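Local coordinates for protein beta-N-acetylglucosaminidase (Thermotoga maritima, PDB 3WO8) that probably hydrolyses terminal non-reducing N-acetyl-D-hexosamine residues of N-acetyl-beta-D-hexosaminides, as a two-subunit glycoside hydrolase of family 3, at residues B[27-30]-B[35-38]; B[52-57]-B[460-465]; B[93-96]-B[102-105]; B[267-272]-B[296-301]. All coordinates share one frame; numbering follows the deposited sequence.

Contact 1 (B[27-30]-B[35-38]); sequences FNEE and IRKY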
loop_
_atom_site.group_PDB
_atom_site.type_symbol
_atom_site.label_atom_id
_atom_site.label_comp_id
_atom_site.label_asym_id
_atom_site.label_seq_id
_atom_site.Cartn_x
_atom_site.Cartn_y
_atom_site.Cartn_z
ATOM N N PHE B 27 -15.791 11.717 -2.809
ATOM C CA PHE B 27 -15.673 12.221 -4.162
ATOM C C PHE B 27 -16.972 11.943 -4.969
ATOM O O PHE B 27 -17.452 10.793 -5.104
ATOM C CB PHE B 27 -14.419 11.658 -4.830
ATOM C CG PHE B 27 -14.196 12.179 -6.228
ATOM C CD1 PHE B 27 -13.711 13.454 -6.438
ATOM C CD2 PHE B 27 -14.478 11.412 -7.317
ATOM C CE1 PHE B 27 -13.528 13.943 -7.721
ATOM C CE2 PHE B 27 -14.284 11.894 -8.595
ATOM C CZ PHE B 27 -13.821 13.163 -8.797
ATOM N N ASN B 28 -17.556 13.021 -5.468
ATOM C CA ASN B 28 -18.864 12.955 -6.067
ATOM C C ASN B 28 -19.171 14.254 -6.774
ATOM O O ASN B 28 -18.339 15.152 -6.795
ATOM C CB ASN B 28 -19.884 12.747 -4.975
ATOM C CG ASN B 28 -19.691 13.705 -3.847
ATOM O OD1 ASN B 28 -19.481 14.884 -4.056
ATOM N ND2 ASN B 28 -19.715 13.192 -2.640
ATOM N N GLU B 29 -20.386 14.371 -7.311
ATOM C CA GLU B 29 -20.734 15.508 -8.142
ATOM C C GLU B 29 -20.642 16.839 -7.381
ATOM O O GLU B 29 -20.310 17.869 -7.960
ATOM C CB GLU B 29 -22.110 15.291 -8.776
ATOM C CG GLU B 29 -22.373 16.174 -9.991
ATOM C CD GLU B 29 -21.379 15.950 -11.116
ATOM O OE1 GLU B 29 -20.959 14.786 -11.300
ATOM O OE2 GLU B 29 -21.021 16.927 -11.815
ATOM N N GLU B 30 -20.904 16.822 -6.081
ATOM C CA GLU B 30 -20.816 18.049 -5.285
ATOM C C GLU B 30 -19.350 18.489 -5.187
ATOM O O GLU B 30 -19.025 19.653 -5.421
ATOM C CB GLU B 30 -21.424 17.830 -3.889
ATOM C CG GLU B 30 -21.451 19.058 -2.968
ATOM C CD GLU B 30 -22.001 18.736 -1.580
ATOM O OE1 GLU B 30 -22.814 17.814 -1.483
ATOM O OE2 GLU B 30 -21.639 19.380 -0.583
ATOM N N ILE B 35 -15.104 22.331 -6.710
ATOM C CA ILE B 35 -13.722 22.465 -7.178
ATOM C C ILE B 35 -13.671 23.279 -8.457
ATOM O O ILE B 35 -12.833 24.183 -8.581
ATOM C CB ILE B 35 -12.989 21.093 -7.276
ATOM C CG1 ILE B 35 -12.582 20.634 -5.865
ATOM C CG2 ILE B 35 -11.731 21.173 -8.132
ATOM C CD1 ILE B 35 -12.327 19.149 -5.731
ATOM N N ARG B 36 -14.566 22.995 -9.387
ATOM C CA ARG B 36 -14.613 23.785 -10.622
ATOM C C ARG B 36 -15.041 25.235 -10.345
ATOM O O ARG B 36 -14.473 26.162 -10.922
ATOM C CB ARG B 36 -15.565 23.171 -11.632
ATOM C CG ARG B 36 -15.236 21.729 -11.975
ATOM C CD ARG B 36 -15.931 21.222 -13.227
ATOM N NE ARG B 36 -17.102 20.384 -12.910
ATOM C CZ ARG B 36 -17.310 19.151 -13.365
ATOM N NH1 ARG B 36 -16.437 18.558 -14.175
ATOM N NH2 ARG B 36 -18.408 18.502 -13.016
ATOM N N LYS B 37 -16.012 25.427 -9.446
ATOM C CA LYS B 37 -16.585 26.759 -9.203
ATOM C C LYS B 37 -15.582 27.695 -8.569
ATOM O O LYS B 37 -15.231 28.693 -9.144
ATOM C CB LYS B 37 -17.836 26.699 -8.323
ATOM C CG LYS B 37 -18.715 27.939 -8.451
ATOM C CD LYS B 37 -19.476 28.237 -7.165
ATOM C CE LYS B 37 -20.806 28.936 -7.436
ATOM N NZ LYS B 37 -21.882 28.437 -6.527
ATOM N N TYR B 38 -15.134 27.355 -7.374
ATOM C CA TYR B 38 -14.045 28.064 -6.713
ATOM C C TYR B 38 -12.908 27.174 -7.116
ATOM O O TYR B 38 -13.141 26.040 -7.539
ATOM C CB TYR B 38 -14.225 28.055 -5.208
ATOM C CG TYR B 38 -15.658 28.274 -4.754
ATOM C CD1 TYR B 38 -16.526 27.205 -4.585
ATOM C CD2 TYR B 38 -16.152 29.555 -4.505
ATOM C CE1 TYR B 38 -17.837 27.397 -4.173
ATOM C CE2 TYR B 38 -17.466 29.752 -4.092
ATOM C CZ TYR B 38 -18.303 28.668 -3.918
ATOM O OH TYR B 38 -19.601 28.814 -3.480
HETATM O O HOH W 1 -19.512 16.205 -14.119
#
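Glu29 and Arg36 reach toward each other along the exposed side of helix 29-37, from its first residue to a point two turns further on. Their meeting is a salt bridge by a single pair of atoms, Glu29 OE2 to Arg36 NH2 at 3.3 Å, which is rather long. The carboxylate oxygen approaches the guanidinium at its edge, near its plane, yet the two flat groups are turned 37° apart, and only one oxygen faces one nitrogen. A water closes the triangle: it donates to Glu29 OE2 at 2.8 Å and accepts from Arg36 NH2, also at 2.8 Å, so both charges share a polar neighbour as well as each other. Both chains must bend to get there. Glu29 leaves the backbone with CG opposite N (chi1 -161°) and turns at chi2, whereas Arg36 bends at chi3, which turns the guanidinium back along the helix toward Glu29. The residue types suit their ends: an acid in the first turn and a base in the last would probably also interact favourably with the helix dipole. Asn28, the N-cap, accepts from Val31 N through OD1. Beneath the polar surface, Ile35 packs on Phe59 and Phe62 of helix 53-66. Charged residues outside and an apolar one, Ile35, inside mark the amphipathic helix of a beta-alpha-beta crossover, here between strands 20-24 and 42-45 of the TIM barrel.

Contact 2 (B[52-57]-B[460-465]); sequences KEYLLM and TKPISI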
loop_
_atom_site.group_PDB
_atom_site.type_symbol
_atom_site.label_atom_id
_atom_site.label_comp_id
_atom_site.label_asym_id
_atom_site.label_seq_id
_atom_site.Cartn_x
_atom_site.Cartn_y
_atom_site.Cartn_z
ATOM N N LYS B 52 -10.748 3.899 -0.500
ATOM C CA LYS B 52 -11.502 3.325 -1.609
ATOM C C LYS B 52 -10.695 3.647 -2.861
ATOM O O LYS B 52 -10.886 4.641 -3.568
ATOM C CB LYS B 52 -12.873 3.950 -1.681
ATOM C CG LYS B 52 -13.796 3.638 -0.534
ATOM C CD LYS B 52 -14.742 2.526 -0.952
ATOM C CE LYS B 52 -15.130 1.586 0.186
ATOM N NZ LYS B 52 -15.534 2.394 1.362
ATOM N N GLU B 53 -9.751 2.802 -3.141
ATOM C CA GLU B 53 -8.777 3.149 -4.128
ATOM C C GLU B 53 -9.394 3.641 -5.458
ATOM O O GLU B 53 -8.927 4.635 -6.005
ATOM C CB GLU B 53 -7.841 1.979 -4.296
ATOM C CG GLU B 53 -6.813 2.122 -5.354
ATOM C CD GLU B 53 -5.737 1.087 -5.176
ATOM O OE1 GLU B 53 -6.056 -0.086 -4.923
ATOM O OE2 GLU B 53 -4.567 1.460 -5.241
ATOM N N TYR B 54 -10.454 3.017 -5.955
ATOM C CA TYR B 54 -10.977 3.462 -7.234
ATOM C C TYR B 54 -11.454 4.915 -7.133
ATOM O O TYR B 54 -11.296 5.665 -8.076
ATOM C CB TYR B 54 -12.084 2.563 -7.781
ATOM C CG TYR B 54 -13.317 2.623 -6.955
ATOM C CD1 TYR B 54 -14.283 3.598 -7.181
ATOM C CD2 TYR B 54 -13.516 1.732 -5.915
ATOM C CE1 TYR B 54 -15.417 3.654 -6.404
ATOM C CE2 TYR B 54 -14.636 1.772 -5.126
ATOM C CZ TYR B 54 -15.579 2.734 -5.363
ATOM O OH TYR B 54 -16.688 2.774 -4.575
ATOM N N LEU B 55 -11.996 5.344 -6.003
ATOM C CA LEU B 55 -12.270 6.780 -5.847
ATOM C C LEU B 55 -10.993 7.608 -5.870
ATOM O O LEU B 55 -10.912 8.599 -6.551
ATOM C CB LEU B 55 -12.944 7.098 -4.516
ATOM C CG LEU B 55 -14.448 7.071 -4.349
ATOM C CD1 LEU B 55 -14.681 7.755 -3.009
ATOM C CD2 LEU B 55 -15.192 7.769 -5.507
ATOM N N LEU B 56 -10.016 7.221 -5.059
ATOM C CA LEU B 56 -8.747 7.909 -5.066
ATOM C C LEU B 56 -8.257 8.102 -6.483
ATOM O O LEU B 56 -7.793 9.166 -6.840
ATOM C CB LEU B 56 -7.687 7.149 -4.272
ATOM C CG LEU B 56 -6.359 7.886 -4.322
ATOM C CD1 LEU B 56 -6.505 9.314 -3.778
ATOM C CD2 LEU B 56 -5.312 7.119 -3.582
ATOM N N MET B 57 -8.398 7.069 -7.300
ATOM C CA MET B 57 -7.975 7.171 -8.682
ATOM C C MET B 57 -8.789 8.174 -9.489
ATOM O O MET B 57 -8.247 8.984 -10.230
ATOM C CB MET B 57 -7.984 5.793 -9.357
ATOM C CG MET B 57 -6.889 4.844 -8.850
ATOM S SD MET B 57 -7.176 3.125 -9.324
ATOM C CE MET B 57 -5.687 2.462 -8.556
ATOM N N THR B 460 -12.551 -7.203 -13.389
ATOM C CA THR B 460 -13.461 -7.240 -12.280
ATOM C C THR B 460 -13.182 -6.114 -11.298
ATOM O O THR B 460 -13.941 -5.934 -10.365
ATOM C CB THR B 460 -13.282 -8.538 -11.515
ATOM O OG1 THR B 460 -11.924 -8.640 -11.092
ATOM C CG2 THR B 460 -13.642 -9.738 -12.425
ATOM N N LYS B 461 -12.125 -5.336 -11.531
ATOM C CA LYS B 461 -11.730 -4.323 -10.585
ATOM C C LYS B 461 -12.766 -3.213 -10.370
ATOM O O LYS B 461 -13.482 -2.801 -11.274
ATOM C CB LYS B 461 -10.337 -3.715 -10.897
ATOM C CG LYS B 461 -9.161 -4.693 -11.074
ATOM C CD LYS B 461 -8.996 -5.784 -10.029
ATOM C CE LYS B 461 -7.916 -5.457 -9.017
ATOM N NZ LYS B 461 -7.899 -6.596 -8.065
ATOM N N PRO B 462 -12.872 -2.763 -9.128
ATOM C CA PRO B 462 -13.812 -1.733 -8.880
ATOM C C PRO B 462 -13.731 -0.596 -9.867
ATOM O O PRO B 462 -14.763 -0.183 -10.399
ATOM C CB PRO B 462 -13.438 -1.287 -7.476
ATOM C CG PRO B 462 -13.187 -2.606 -6.825
ATOM C CD PRO B 462 -12.445 -3.409 -7.876
ATOM N N ILE B 463 -12.525 -0.108 -10.128
ATOM C CA ILE B 463 -12.357 1.105 -10.936
ATOM C C ILE B 463 -13.013 0.956 -12.311
ATOM O O ILE B 463 -13.639 1.869 -12.838
ATOM C CB ILE B 463 -10.881 1.526 -11.051
ATOM C CG1 ILE B 463 -10.739 2.900 -11.715
ATOM C CG2 ILE B 463 -10.120 0.513 -11.860
ATOM C CD1 ILE B 463 -11.748 3.942 -11.282
ATOM N N SER B 464 -12.934 -0.229 -12.870
ATOM C CA SER B 464 -13.477 -0.420 -14.211
ATOM C C SER B 464 -14.976 -0.321 -14.190
ATOM O O SER B 464 -15.552 0.361 -14.998
ATOM C CB SER B 464 -13.000 -1.750 -14.771
ATOM O OG SER B 464 -11.564 -1.785 -14.688
ATOM N N ILE B 465 -15.600 -0.987 -13.230
ATOM C CA ILE B 465 -17.064 -0.928 -13.030
ATOM C C ILE B 465 -17.499 0.508 -12.701
ATOM O O ILE B 465 -18.454 1.002 -13.270
ATOM C CB ILE B 465 -17.527 -1.920 -11.928
ATOM C CG1 ILE B 465 -17.230 -3.341 -12.371
ATOM C CG2 ILE B 465 -19.011 -1.818 -11.695
ATOM C CD1 ILE B 465 -17.761 -4.433 -11.484
#
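Tyr54 and Ile463 bring the starts of helices 53-66 and 462-471 so close that their CA atoms lie 4.6 Å apart. This is the tight part. Tyr54 CB rests 3.5 Å from Ile463 CA, practically on the backbone, and Ile463 CD1 runs alongside to within 3.7 Å of Tyr54 O. Beside it, Pro462 CB presses on Tyr54 CD2 at 3.4 Å, coming onto the phenol obliquely, with the two side chains crossing at about a right angle. The tyrosine CG takes the crowded position between the backbone N and the carbonyl carbon (chi1 67°), a choice that is probably tolerable because Tyr54 sits in the first turn, with no earlier helical turn to collide with. Proline suits its place too: as the first residue after the N-cap Lys461 it has no N-H to leave without an acceptor. The packing slackens toward Met57, whose SD comes only within 4.3 Å of Ile463 CG1; the flexible thioether also touches Val333 and Leu336. Polar groups find partners outside the two segments. Tyr54 OH makes a weak hydrogen bond with Arg387 NE, while Glu53 OE2 accepts from Ser88 N of the second subunit and Lys461 NZ bonds to Gly78 O of that subunit. Between 52-57 and 460-465 the fit is apolar, without a hydrogen bond, and the weak bond to Arg387 adds a polar link across the junction with the C-terminal domain.

Contact 3 (B[93-96]-B[102-105]); sequences LAFG and VTYR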
loop_
_atom_site.group_PDB
_atom_site.type_symbol
_atom_site.label_atom_id
_atom_site.label_comp_id
_atom_site.label_asym_id
_atom_site.label_seq_id
_atom_site.Cartn_x
_atom_site.Cartn_y
_atom_site.Cartn_z
ATOM N N LEU B 93 8.408 9.121 17.813
ATOM C CA LEU B 93 9.028 8.903 19.122
ATOM C C LEU B 93 10.031 7.749 19.031
ATOM O O LEU B 93 11.188 7.862 19.435
ATOM C CB LEU B 93 7.975 8.639 20.192
ATOM C CG LEU B 93 8.502 8.704 21.626
ATOM C CD1 LEU B 93 9.031 10.100 21.938
ATOM C CD2 LEU B 93 7.456 8.285 22.660
ATOM N N ALA B 94 9.598 6.651 18.456
ATOM C CA ALA B 94 10.519 5.568 18.128
ATOM C C ALA B 94 11.734 6.043 17.309
ATOM O O ALA B 94 12.860 5.725 17.615
ATOM C CB ALA B 94 9.775 4.462 17.387
ATOM N N PHE B 95 11.481 6.794 16.260
ATOM C CA PHE B 95 12.534 7.260 15.391
ATOM C C PHE B 95 13.488 8.224 16.095
ATOM O O PHE B 95 14.654 8.355 15.699
ATOM C CB PHE B 95 11.929 7.965 14.161
ATOM C CG PHE B 95 11.774 7.073 12.959
ATOM C CD1 PHE B 95 12.846 6.795 12.157
ATOM C CD2 PHE B 95 10.562 6.543 12.622
ATOM C CE1 PHE B 95 12.717 5.996 11.028
ATOM C CE2 PHE B 95 10.414 5.756 11.499
ATOM C CZ PHE B 95 11.494 5.476 10.704
ATOM N N GLY B 96 12.971 8.924 17.100
ATOM C CA GLY B 96 13.756 9.835 17.905
ATOM C C GLY B 96 14.864 9.162 18.705
ATOM O O GLY B 96 15.817 9.806 19.120
ATOM N N VAL B 102 18.023 7.534 9.575
ATOM C CA VAL B 102 16.928 6.586 9.286
ATOM C C VAL B 102 15.598 7.343 9.037
ATOM O O VAL B 102 14.734 6.910 8.235
ATOM C CB VAL B 102 16.775 5.457 10.348
ATOM C CG1 VAL B 102 18.102 4.797 10.664
ATOM C CG2 VAL B 102 16.190 5.963 11.629
ATOM N N THR B 103 15.465 8.480 9.721
ATOM C CA THR B 103 14.313 9.329 9.593
ATOM C C THR B 103 14.294 9.898 8.191
ATOM O O THR B 103 13.249 9.877 7.511
ATOM C CB THR B 103 14.339 10.443 10.654
ATOM O OG1 THR B 103 14.069 9.880 11.961
ATOM C CG2 THR B 103 13.332 11.536 10.317
ATOM N N TYR B 104 15.461 10.388 7.770
ATOM C CA TYR B 104 15.669 10.831 6.398
ATOM C C TYR B 104 15.209 9.706 5.441
ATOM O O TYR B 104 14.494 9.944 4.455
ATOM C CB TYR B 104 17.153 11.198 6.142
ATOM C CG TYR B 104 17.447 11.460 4.672
ATOM C CD1 TYR B 104 17.141 12.689 4.092
ATOM C CD2 TYR B 104 17.980 10.459 3.843
ATOM C CE1 TYR B 104 17.366 12.931 2.736
ATOM C CE2 TYR B 104 18.202 10.680 2.477
ATOM C CZ TYR B 104 17.901 11.917 1.927
ATOM O OH TYR B 104 18.137 12.170 0.583
ATOM N N ARG B 105 15.658 8.494 5.763
ATOM C CA ARG B 105 15.446 7.299 4.950
ATOM C C ARG B 105 13.969 7.007 4.785
ATOM O O ARG B 105 13.501 6.832 3.658
ATOM C CB ARG B 105 16.129 6.099 5.624
ATOM C CG ARG B 105 16.970 5.276 4.679
ATOM C CD ARG B 105 16.415 3.902 4.334
ATOM N NE ARG B 105 17.225 2.830 4.918
ATOM C CZ ARG B 105 17.272 1.581 4.453
ATOM N NH1 ARG B 105 18.018 0.687 5.068
ATOM N NH2 ARG B 105 16.553 1.200 3.399
#
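A buried, mostly apolar contact between two successive helices is made by Phe95, near the end of helix 92-96, and by Val102 and Thr103 in the first turn of helix 100-117, at the edge of the barrel domain that faces the second subunit. The phenyl ring is the wedge. Val102 CG2 comes to the ring's edge, near its plane, 3.5 Å from Phe95 CD1 and equally far from Phe95 CE1. Thr103 approaches obliquely, with OG1 3.3 Å from Phe95 CD1 and 3.6 Å from Phe95 CB. Thr103 has OG1 beside its backbone N and opposite the carbonyl carbon (chi1 -71°), which aims the oxygen, rather than the methyl, at Phe95; the residue also packs on His153 and Ala157 of helix 147-164. Phe95 touches Ser89 and Pro90, and Val339 of the second subunit, while Arg105 makes a cation-pi contact with Phe335 of that subunit. Replacing Phe95 by an alanine would probably open a gap beside Val102 CG2 and Thr103 OG1 and take away a surface against which Val339 of the other subunit packs. Between the segments the small branched residues hold the ring by close van der Waals fit, with no hydrogen bond.

Contact 4 (B[267-272]-B[296-301]); sequences FSVEEI and YETLVK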
loop_
_atom_site.group_PDB
_atom_site.type_symbol
_atom_site.label_atom_id
_atom_site.label_comp_id
_atom_site.label_asym_id
_atom_site.label_seq_id
_atom_site.Cartn_x
_atom_site.Cartn_y
_atom_site.Cartn_z
ATOM N N PHE B 267 -14.187 32.956 17.531
ATOM C CA PHE B 267 -13.994 33.948 16.485
ATOM C C PHE B 267 -14.954 33.574 15.420
ATOM O O PHE B 267 -15.377 32.426 15.349
ATOM C CB PHE B 267 -12.539 33.928 15.923
ATOM C CG PHE B 267 -11.499 34.304 16.962
ATOM C CD1 PHE B 267 -10.986 33.349 17.826
ATOM C CD2 PHE B 267 -11.116 35.629 17.140
ATOM C CE1 PHE B 267 -10.091 33.699 18.832
ATOM C CE2 PHE B 267 -10.218 35.979 18.142
ATOM C CZ PHE B 267 -9.702 35.015 18.994
ATOM N N SER B 268 -15.286 34.542 14.586
ATOM C CA SER B 268 -16.261 34.359 13.543
ATOM C C SER B 268 -15.515 34.237 12.247
ATOM O O SER B 268 -14.406 34.789 12.110
ATOM C CB SER B 268 -17.207 35.581 13.470
ATOM O OG SER B 268 -16.735 36.650 12.629
ATOM N N VAL B 269 -16.146 33.589 11.271
ATOM C CA VAL B 269 -15.536 33.447 9.951
ATOM C C VAL B 269 -14.827 34.721 9.492
ATOM O O VAL B 269 -13.688 34.682 9.022
ATOM C CB VAL B 269 -16.563 33.036 8.893
ATOM C CG1 VAL B 269 -15.915 32.961 7.519
ATOM C CG2 VAL B 269 -17.164 31.676 9.244
ATOM N N GLU B 270 -15.503 35.841 9.677
ATOM C CA GLU B 270 -15.035 37.163 9.225
ATOM C C GLU B 270 -13.738 37.572 9.919
ATOM O O GLU B 270 -12.777 37.954 9.266
ATOM C CB GLU B 270 -16.144 38.204 9.494
ATOM C CG GLU B 270 -16.083 39.487 8.679
ATOM C CD GLU B 270 -16.617 40.695 9.453
ATOM O OE1 GLU B 270 -15.988 41.062 10.475
ATOM O OE2 GLU B 270 -17.650 41.286 9.047
ATOM N N GLU B 271 -13.735 37.495 11.240
ATOM C CA GLU B 271 -12.539 37.726 12.021
ATOM C C GLU B 271 -11.447 36.730 11.601
ATOM O O GLU B 271 -10.278 37.087 11.481
ATOM C CB GLU B 271 -12.825 37.554 13.531
ATOM C CG GLU B 271 -13.826 38.532 14.180
ATOM C CD GLU B 271 -14.459 37.960 15.451
ATOM O OE1 GLU B 271 -14.342 38.560 16.544
ATOM O OE2 GLU B 271 -15.060 36.868 15.362
ATOM N N ILE B 272 -11.841 35.478 11.380
ATOM C CA ILE B 272 -10.909 34.403 11.080
ATOM C C ILE B 272 -10.150 34.692 9.789
ATOM O O ILE B 272 -8.930 34.796 9.800
ATOM C CB ILE B 272 -11.660 33.055 11.030
ATOM C CG1 ILE B 272 -11.883 32.535 12.462
ATOM C CG2 ILE B 272 -10.901 32.013 10.222
ATOM C CD1 ILE B 272 -12.704 31.255 12.576
ATOM N N TYR B 296 -15.373 31.523 1.333
ATOM C CA TYR B 296 -14.871 32.160 0.122
ATOM C C TYR B 296 -15.487 33.527 -0.060
ATOM O O TYR B 296 -14.787 34.475 -0.434
ATOM C CB TYR B 296 -15.147 31.317 -1.107
ATOM C CG TYR B 296 -14.646 31.911 -2.429
ATOM C CD1 TYR B 296 -15.390 32.876 -3.146
ATOM C CD2 TYR B 296 -13.445 31.481 -2.981
ATOM C CE1 TYR B 296 -14.926 33.382 -4.369
ATOM C CE2 TYR B 296 -12.978 31.985 -4.191
ATOM C CZ TYR B 296 -13.720 32.921 -4.886
ATOM O OH TYR B 296 -13.232 33.379 -6.087
ATOM N N GLU B 297 -16.798 33.618 0.170
ATOM C CA GLU B 297 -17.529 34.869 -0.086
ATOM C C GLU B 297 -17.293 35.880 1.049
ATOM O O GLU B 297 -17.233 37.088 0.783
ATOM C CB GLU B 297 -19.006 34.635 -0.423
ATOM C CG GLU B 297 -19.830 33.962 0.675
ATOM C CD GLU B 297 -21.074 33.207 0.164
ATOM O OE1 GLU B 297 -20.961 32.273 -0.690
ATOM O OE2 GLU B 297 -22.179 33.549 0.655
ATOM N N THR B 298 -17.078 35.396 2.284
ATOM C CA THR B 298 -16.552 36.254 3.366
ATOM C C THR B 298 -15.325 37.030 2.911
ATOM O O THR B 298 -15.189 38.201 3.230
ATOM C CB THR B 298 -16.139 35.460 4.601
ATOM O OG1 THR B 298 -17.181 34.578 4.971
ATOM C CG2 THR B 298 -15.869 36.372 5.768
ATOM N N LEU B 299 -14.434 36.375 2.165
ATOM C CA LEU B 299 -13.176 36.998 1.734
ATOM C C LEU B 299 -13.404 38.042 0.658
ATOM O O LEU B 299 -12.842 39.146 0.718
ATOM C CB LEU B 299 -12.193 35.954 1.193
ATOM C CG LEU B 299 -10.883 36.520 0.611
ATOM C CD1 LEU B 299 -9.973 36.971 1.741
ATOM C CD2 LEU B 299 -10.161 35.509 -0.258
ATOM N N VAL B 300 -14.208 37.676 -0.334
ATOM C CA VAL B 300 -14.461 38.544 -1.489
ATOM C C VAL B 300 -15.150 39.860 -1.038
ATOM O O VAL B 300 -14.847 40.939 -1.566
ATOM C CB VAL B 300 -15.226 37.772 -2.624
ATOM C CG1 VAL B 300 -16.735 37.703 -2.384
ATOM C CG2 VAL B 300 -14.921 38.363 -3.998
ATOM N N LYS B 301 -16.036 39.752 -0.038
ATOM C CA LYS B 301 -16.655 40.922 0.641
ATOM C C LYS B 301 -15.646 41.709 1.460
ATOM O O LYS B 301 -15.514 42.910 1.268
ATOM C CB LYS B 301 -17.852 40.520 1.535
ATOM C CG LYS B 301 -19.214 40.929 0.971
ATOM C CD LYS B 301 -19.540 40.238 -0.361
ATOM C CE LYS B 301 -20.301 41.138 -1.346
ATOM N NZ LYS B 301 -19.938 40.873 -2.775
#
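Val269 and Thr298 touch through branched side chains, and the flat groups around them turn to other partners: the Tyr296 ring meets that of Tyr38 with planes about 55° apart, and the Glu271 carboxylate folds back onto its own helix start. That last feature belongs to a capping box, which opens helix 269-279 where it lies against helix 292-304 on the outer layer of the TIM barrel. Ser268 is the N-cap: its OG accepts weakly from Glu271 N at 3.4 Å, in a nearly straight bond (174°), and, also weakly, from Glu270 N in a strongly bent one. In return Glu271 OE2 accepts from Ser268 N, although the modelled length is too short to be trusted. Serine and glutamate suit these places because each supplies an acceptor for a backbone N-H at the helix start. Across the interface, Val269 CG1 lies 3.3 Å from Thr298 OG1, and Thr298 CG2 is 3.8 Å from the same methyl, so one valine branch covers both arms of the threonine. The two side chains cross obliquely. With CG1 opposite the backbone N (chi1 177°), Val269 sends this branch toward the neighbouring helix. The Glu270 side chain packs on Leu302. Threonine fits since its hydroxyl is spent at home, in a hydrogen bond with Val294 O one turn back, and its methyl remains for packing: Thr298 CG2 settles 3.6 Å from Glu270 CA.

In the fold
Contacts 1, 3 and 4 follow one another along the TIM-barrel domain, while contact 2 spans some 400 residues, pairing the early helix 53-66 with helix 462-471 near the C terminus; contacts 3 and 4 fall within that span. Contact 1 touches two others: Phe27 O packs on Leu55 of contact 2, centres 19 Å apart, and Tyr38 on Tyr296 of contact 4, centres 21 Å apart. Residues flanking helix 29-37 thus connect the helical layer at 292-304 to the domain junction. Contact 3 stands apart, its centre 34 to 40 Å from the rest, yet it shares with contact 2 the second subunit, so both the domain junction and a barrel edge take part in the dimer.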